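Local atomic coordinates of tyrosinase (Burkholderia thailandensis, PDB entry 5ZRE), a protein that probably oxidises monophenols such as tyrosine to ortho-quinones with molecular oxygen at a pair of copper ions. Residues A[428-433]-A[483-488]; A[440-445]-A[463-468]. All blocks are in the same frame, centred on the assembly; numbering follows the deposited sequence.

Overall arrangement
Both contacts are antiparallel strand pairs, and their centres lie about 11 Å apart. Interaction 2 is nested inside the chain loop that interaction 1 closes. The two pairs belong to separate three-stranded sheets packed against each other through mainly apolar side chains. Met443 of interaction 2 is central to this: its CE is 3.7 Å from Ile484 CG2 and its SD 3.9 Å from Ile432 CD1. Ala486 also meets the aliphatic part of Lys464, and Phe488 meets Ala445. Interaction 2 runs closer to the active site. The side chain of Leu467 lies about 4 Å from those of the copper ligands His277 and His281, whereas that of Ile484 in interaction 1 is about 11 Å from that of His85, another copper ligand.

Interaction 1: A[428-433]-A[483-488]; sequences TVTGID and DIVAHF
Asp483 faces Asp433 across the end of the strand pair. Their carboxylates are like-charged neighbours, with OD2 of Asp433 4.3 Å from OD1 of Asp483. The OD1 of Asp433 is hydrogen-bonded to Ala435 N, just after the segment. Ile484 N gives a hydrogen bond of 3.0 Å to Ile432 O. CD1 of Ile432 reaches back to 3.7 Å from Ile484 O, while the end of the Ile484 side chain leads away from the 428-433 strand. Val485 lies alongside Thr430, both pointing the same way, and CG1 of Val485 meets CG2 of Thr430 at 4.1 Å. Ala486 is gripped twice by Val429. Its O accepts Val429 N at 2.7 Å, and its N donates to Val429 O at 3.0 Å. Next, His487 sits beside Thr428, with ND1 2.8 Å from Thr428 OG1. The far nitrogen of the ring, NE2, is hydrogen-bonded to Ser260 O. The Phe488 ring takes CG2 of Val429 at its edge, in plane, 3.6 Å from CE1. With CG1 of Val429 anti to the backbone N (chi1 -176°), CG2 falls beside that N, on the Phe488 side. Strand 426-433 is the middle of a three-stranded antiparallel sheet, between 483-489 and 531-534. The face of the strand pair that carries Val429, Ile432, Ile484 and Ala486 looks toward strand 441-450, where Met443 packs on Ile432, Ile484 and Ala486.

Interaction 2: A[440-445]-A[463-468]; sequences SFIMKA and HKSILS
Phe441 and Ile466 lie side by side and point the same way. CB of Ile466 stands over one face of the Phe441 ring in a CH-pi contact, 4.1 Å from the centroid and offset toward the rim. The ring is swung over its neighbour by the first torsion of Phe441, which places CG between the backbone N and the carbonyl carbon (chi1 68°). CD1 of Ile466 lies on the same side of the ring, near its rim, 3.8 Å from CE2 of Phe441. The same CD1 also meets the methyl CE of Met443 at 3.5 Å. Met443 comes to it at a slant, its chain bent at the thioether. Lys464 shares this face.

Strands 441-450 and 456-466 form an antiparallel beta hairpin. Phe441 and Ile466 are joined by two backbone hydrogen bonds, and so are Met443 and Lys464. Ile442, Lys444, His463 and Ser465 lie on the opposite face. There CG1 of Ile442 passes 3.9 Å from Ser465 OG, and helix 274-284 packs on this face through Leu282. Asp279 of that helix holds Ser465 OG with OD1 and His463 NE2 with OD2. Near the Phe441 end of the pair, Ser440 OG accepts Ser468 N at 2.7 Å in a nearly straight bond of 166°. The same hydroxyl is also hydrogen-bonded to Gly305 O. The intervening Leu467 turns away from segment 440-445 and touches the oxygen atom bound at the copper site.

Interaction 1: A[428-433]-A[483-488]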
loop_
_atom_site.group_PDB
_atom_site.type_symbol
_atom_site.label_atom_id
_atom_site.label_comp_id
_atom_site.label_asym_id
_atom_site.label_seq_id
_atom_site.Cartn_x
_atom_site.Cartn_y
_atom_site.Cartn_z
ATOM N N THR A 428 -20.083 -4.644 11.792
ATOM C CA THR A 428 -19.624 -3.282 11.765
ATOM C C THR A 428 -18.975 -3.038 13.117
ATOM O O THR A 428 -19.434 -3.604 14.103
ATOM C CB THR A 428 -20.760 -2.307 11.429
ATOM O OG1 THR A 428 -20.981 -2.307 10.010
ATOM C CG2 THR A 428 -20.477 -0.897 11.889
ATOM N N VAL A 429 -17.867 -2.302 13.127
ATOM C CA VAL A 429 -17.129 -2.027 14.350
ATOM C C VAL A 429 -16.921 -0.520 14.491
ATOM O O VAL A 429 -16.424 0.157 13.578
ATOM C CB VAL A 429 -15.776 -2.744 14.364
ATOM C CG1 VAL A 429 -15.070 -2.526 15.691
ATOM C CG2 VAL A 429 -15.926 -4.221 14.070
ATOM N N THR A 430 -17.238 -0.023 15.669
ATOM C CA THR A 430 -17.278 1.410 15.906
ATOM C C THR A 430 -16.752 1.704 17.316
ATOM O O THR A 430 -16.399 0.802 18.050
ATOM C CB THR A 430 -18.703 1.929 15.660
ATOM O OG1 THR A 430 -19.615 1.229 16.513
ATOM C CG2 THR A 430 -19.133 1.754 14.219
ATOM N N GLY A 431 -16.708 2.984 17.667
ATOM C CA GLY A 431 -16.139 3.443 18.932
ATOM C C GLY A 431 -14.634 3.212 18.994
ATOM O O GLY A 431 -14.130 2.806 20.010
ATOM N N ILE A 432 -13.915 3.430 17.905
ATOM C CA ILE A 432 -12.452 3.436 17.962
ATOM C C ILE A 432 -11.946 4.859 17.683
ATOM O O ILE A 432 -12.158 5.354 16.578
ATOM C CB ILE A 432 -11.869 2.459 16.926
ATOM C CG1 ILE A 432 -12.443 1.045 17.068
ATOM C CG2 ILE A 432 -10.346 2.485 16.972
ATOM C CD1 ILE A 432 -13.033 0.498 15.766
ATOM N N ASP A 433 -11.276 5.501 18.650
ATOM C CA ASP A 433 -10.600 6.801 18.392
ATOM C C ASP A 433 -9.101 6.593 18.129
ATOM O O ASP A 433 -8.302 6.364 19.048
ATOM C CB ASP A 433 -10.831 7.855 19.507
ATOM C CG ASP A 433 -10.710 9.313 18.980
ATOM O OD1 ASP A 433 -9.775 9.609 18.204
ATOM O OD2 ASP A 433 -11.562 10.165 19.323
ATOM N N ASP A 483 -12.766 9.414 14.406
ATOM C CA ASP A 483 -13.543 8.165 14.667
ATOM C C ASP A 483 -13.444 7.205 13.498
ATOM O O ASP A 483 -13.687 7.615 12.384
ATOM C CB ASP A 483 -15.043 8.467 14.853
ATOM C CG ASP A 483 -15.377 9.078 16.213
ATOM O OD1 ASP A 483 -14.990 8.485 17.256
ATOM O OD2 ASP A 483 -16.060 10.134 16.227
ATOM N N ILE A 484 -13.120 5.936 13.752
ATOM C CA ILE A 484 -12.827 4.964 12.687
ATOM C C ILE A 484 -13.902 3.881 12.723
ATOM O O ILE A 484 -14.243 3.352 13.774
ATOM C CB ILE A 484 -11.398 4.390 12.850
ATOM C CG1 ILE A 484 -10.365 5.190 12.045
ATOM C CG2 ILE A 484 -11.319 2.902 12.525
ATOM C CD1 ILE A 484 -10.350 4.936 10.543
ATOM N N VAL A 485 -14.362 3.525 11.545
ATOM C CA VAL A 485 -15.447 2.584 11.384
ATOM C C VAL A 485 -14.977 1.427 10.507
ATOM O O VAL A 485 -14.737 1.632 9.330
ATOM C CB VAL A 485 -16.648 3.275 10.726
ATOM C CG1 VAL A 485 -17.748 2.275 10.392
ATOM C CG2 VAL A 485 -17.166 4.427 11.576
ATOM N N ALA A 486 -14.861 0.225 11.065
ATOM C CA ALA A 486 -14.447 -0.929 10.255
ATOM C C ALA A 486 -15.670 -1.810 9.970
ATOM O O ALA A 486 -16.604 -1.868 10.770
ATOM C CB ALA A 486 -13.367 -1.706 10.971
ATOM N N HIS A 487 -15.624 -2.496 8.840
ATOM C CA HIS A 487 -16.647 -3.446 8.418
ATOM C C HIS A 487 -15.975 -4.769 8.073
ATOM O O HIS A 487 -14.959 -4.762 7.435
ATOM C CB HIS A 487 -17.402 -2.960 7.177
ATOM C CG HIS A 487 -18.122 -1.674 7.382
ATOM N ND1 HIS A 487 -19.434 -1.629 7.832
ATOM C CD2 HIS A 487 -17.731 -0.396 7.204
ATOM C CE1 HIS A 487 -19.822 -0.369 7.912
ATOM N NE2 HIS A 487 -18.793 0.404 7.537
ATOM N N PHE A 488 -16.565 -5.878 8.494
ATOM C CA PHE A 488 -16.063 -7.185 8.145
ATOM C C PHE A 488 -17.226 -8.046 7.680
ATOM O O PHE A 488 -18.291 -8.006 8.292
ATOM C CB PHE A 488 -15.390 -7.842 9.347
ATOM C CG PHE A 488 -14.292 -7.024 9.970
ATOM C CD1 PHE A 488 -14.571 -6.093 10.957
ATOM C CD2 PHE A 488 -12.980 -7.181 9.569
ATOM C CE1 PHE A 488 -13.556 -5.343 11.536
ATOM C CE2 PHE A 488 -11.963 -6.427 10.139
ATOM C CZ PHE A 488 -12.252 -5.509 11.121
#

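Interaction 2: A[440-445]-A[463-468]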
loop_
_atom_site.group_PDB
_atom_site.type_symbol
_atom_site.label_atom_id
_atom_site.label_comp_id
_atom_site.label_asym_id
_atom_site.label_seq_id
_atom_site.Cartn_x
_atom_site.Cartn_y
_atom_site.Cartn_z
ATOM N N SER A 440 1.156 3.271 12.201
ATOM C CA SER A 440 0.204 2.489 11.455
ATOM C C SER A 440 -0.256 1.301 12.316
ATOM O O SER A 440 0.430 0.902 13.244
ATOM C CB SER A 440 0.818 2.052 10.137
ATOM O OG SER A 440 0.919 3.134 9.226
ATOM N N PHE A 441 -1.400 0.716 11.986
ATOM C CA PHE A 441 -1.893 -0.422 12.776
ATOM C C PHE A 441 -2.921 -1.233 11.976
ATOM O O PHE A 441 -3.474 -0.748 10.979
ATOM C CB PHE A 441 -2.445 0.064 14.124
ATOM C CG PHE A 441 -3.699 0.887 14.044
ATOM C CD1 PHE A 441 -3.637 2.271 13.912
ATOM C CD2 PHE A 441 -4.947 0.280 14.119
ATOM C CE1 PHE A 441 -4.805 3.019 13.826
ATOM C CE2 PHE A 441 -6.114 1.030 14.049
ATOM C CZ PHE A 441 -6.039 2.393 13.867
ATOM N N ILE A 442 -3.109 -2.483 12.426
ATOM C CA ILE A 442 -3.983 -3.499 11.800
ATOM C C ILE A 442 -5.065 -3.885 12.816
ATOM O O ILE A 442 -4.770 -4.201 13.966
ATOM C CB ILE A 442 -3.171 -4.739 11.340
ATOM C CG1 ILE A 442 -2.070 -4.379 10.341
ATOM C CG2 ILE A 442 -4.049 -5.837 10.745
ATOM C CD1 ILE A 442 -0.972 -5.423 10.250
ATOM N N MET A 443 -6.317 -3.831 12.391
ATOM C CA MET A 443 -7.446 -4.346 13.156
ATOM C C MET A 443 -7.737 -5.751 12.653
ATOM O O MET A 443 -8.053 -5.879 11.481
ATOM C CB MET A 443 -8.706 -3.522 12.913
ATOM C CG MET A 443 -9.161 -2.728 14.099
ATOM S SD MET A 443 -10.370 -1.473 13.623
ATOM C CE MET A 443 -9.257 -0.139 13.200
ATOM N N LYS A 444 -7.616 -6.780 13.495
ATOM C CA LYS A 444 -8.033 -8.122 13.075
ATOM C C LYS A 444 -9.286 -8.504 13.849
ATOM O O LYS A 444 -9.279 -8.400 15.060
ATOM C CB LYS A 444 -6.939 -9.159 13.317
ATOM C CG LYS A 444 -5.812 -9.146 12.298
ATOM C CD LYS A 444 -4.805 -10.246 12.508
ATOM C CE LYS A 444 -4.785 -11.244 11.371
ATOM N NZ LYS A 444 -3.514 -12.006 11.325
ATOM N N ALA A 445 -10.318 -8.971 13.141
ATOM C CA ALA A 445 -11.609 -9.285 13.767
ATOM C C ALA A 445 -11.796 -10.794 13.858
ATOM O O ALA A 445 -11.312 -11.549 13.018
ATOM C CB ALA A 445 -12.751 -8.653 12.993
ATOM N N HIS A 463 -9.202 -8.485 8.159
ATOM C CA HIS A 463 -8.294 -7.473 8.630
ATOM C C HIS A 463 -8.594 -6.103 7.991
ATOM O O HIS A 463 -9.196 -5.972 6.917
ATOM C CB HIS A 463 -6.861 -7.921 8.331
ATOM C CG HIS A 463 -6.443 -7.723 6.914
ATOM N ND1 HIS A 463 -6.590 -8.703 5.955
ATOM C CD2 HIS A 463 -5.902 -6.659 6.279
ATOM C CE1 HIS A 463 -6.154 -8.245 4.791
ATOM N NE2 HIS A 463 -5.725 -6.997 4.958
ATOM N N LYS A 464 -8.114 -5.064 8.640
ATOM C CA LYS A 464 -8.188 -3.738 8.074
ATOM C C LYS A 464 -6.874 -3.020 8.386
ATOM O O LYS A 464 -6.555 -2.891 9.566
ATOM C CB LYS A 464 -9.394 -2.989 8.641
ATOM C CG LYS A 464 -9.562 -1.565 8.127
ATOM C CD LYS A 464 -10.528 -0.739 8.991
ATOM C CE LYS A 464 -10.659 0.728 8.630
ATOM N NZ LYS A 464 -11.209 0.898 7.267
ATOM N N SER A 465 -6.131 -2.585 7.365
ATOM C CA SER A 465 -4.888 -1.863 7.601
ATOM C C SER A 465 -5.119 -0.351 7.561
ATOM O O SER A 465 -5.556 0.171 6.567
ATOM C CB SER A 465 -3.853 -2.252 6.627
ATOM O OG SER A 465 -3.549 -3.633 6.775
ATOM N N ILE A 466 -4.793 0.334 8.654
ATOM C CA ILE A 466 -4.745 1.784 8.657
ATOM C C ILE A 466 -3.286 2.216 8.476
ATOM O O ILE A 466 -2.452 2.030 9.343
ATOM C CB ILE A 466 -5.367 2.354 9.943
ATOM C CG1 ILE A 466 -6.872 2.071 10.014
ATOM C CG2 ILE A 466 -5.096 3.847 10.043
ATOM C CD1 ILE A 466 -7.232 0.649 10.406
ATOM N N LEU A 467 -2.988 2.737 7.308
ATOM C CA LEU A 467 -1.693 3.360 7.001
ATOM C C LEU A 467 -1.696 4.757 7.599
ATOM O O LEU A 467 -2.529 5.540 7.249
ATOM C CB LEU A 467 -1.490 3.440 5.485
ATOM C CG LEU A 467 -0.226 4.182 5.051
ATOM C CD1 LEU A 467 1.027 3.398 5.450
ATOM C CD2 LEU A 467 -0.257 4.484 3.552
ATOM N N SER A 468 -0.767 5.059 8.479
ATOM C CA SER A 468 -0.837 6.332 9.135
ATOM C C SER A 468 0.584 6.897 9.270
ATOM O O SER A 468 1.434 6.587 8.415
ATOM C CB SER A 468 -1.560 6.176 10.446
ATOM O OG SER A 468 -1.802 7.432 11.084
#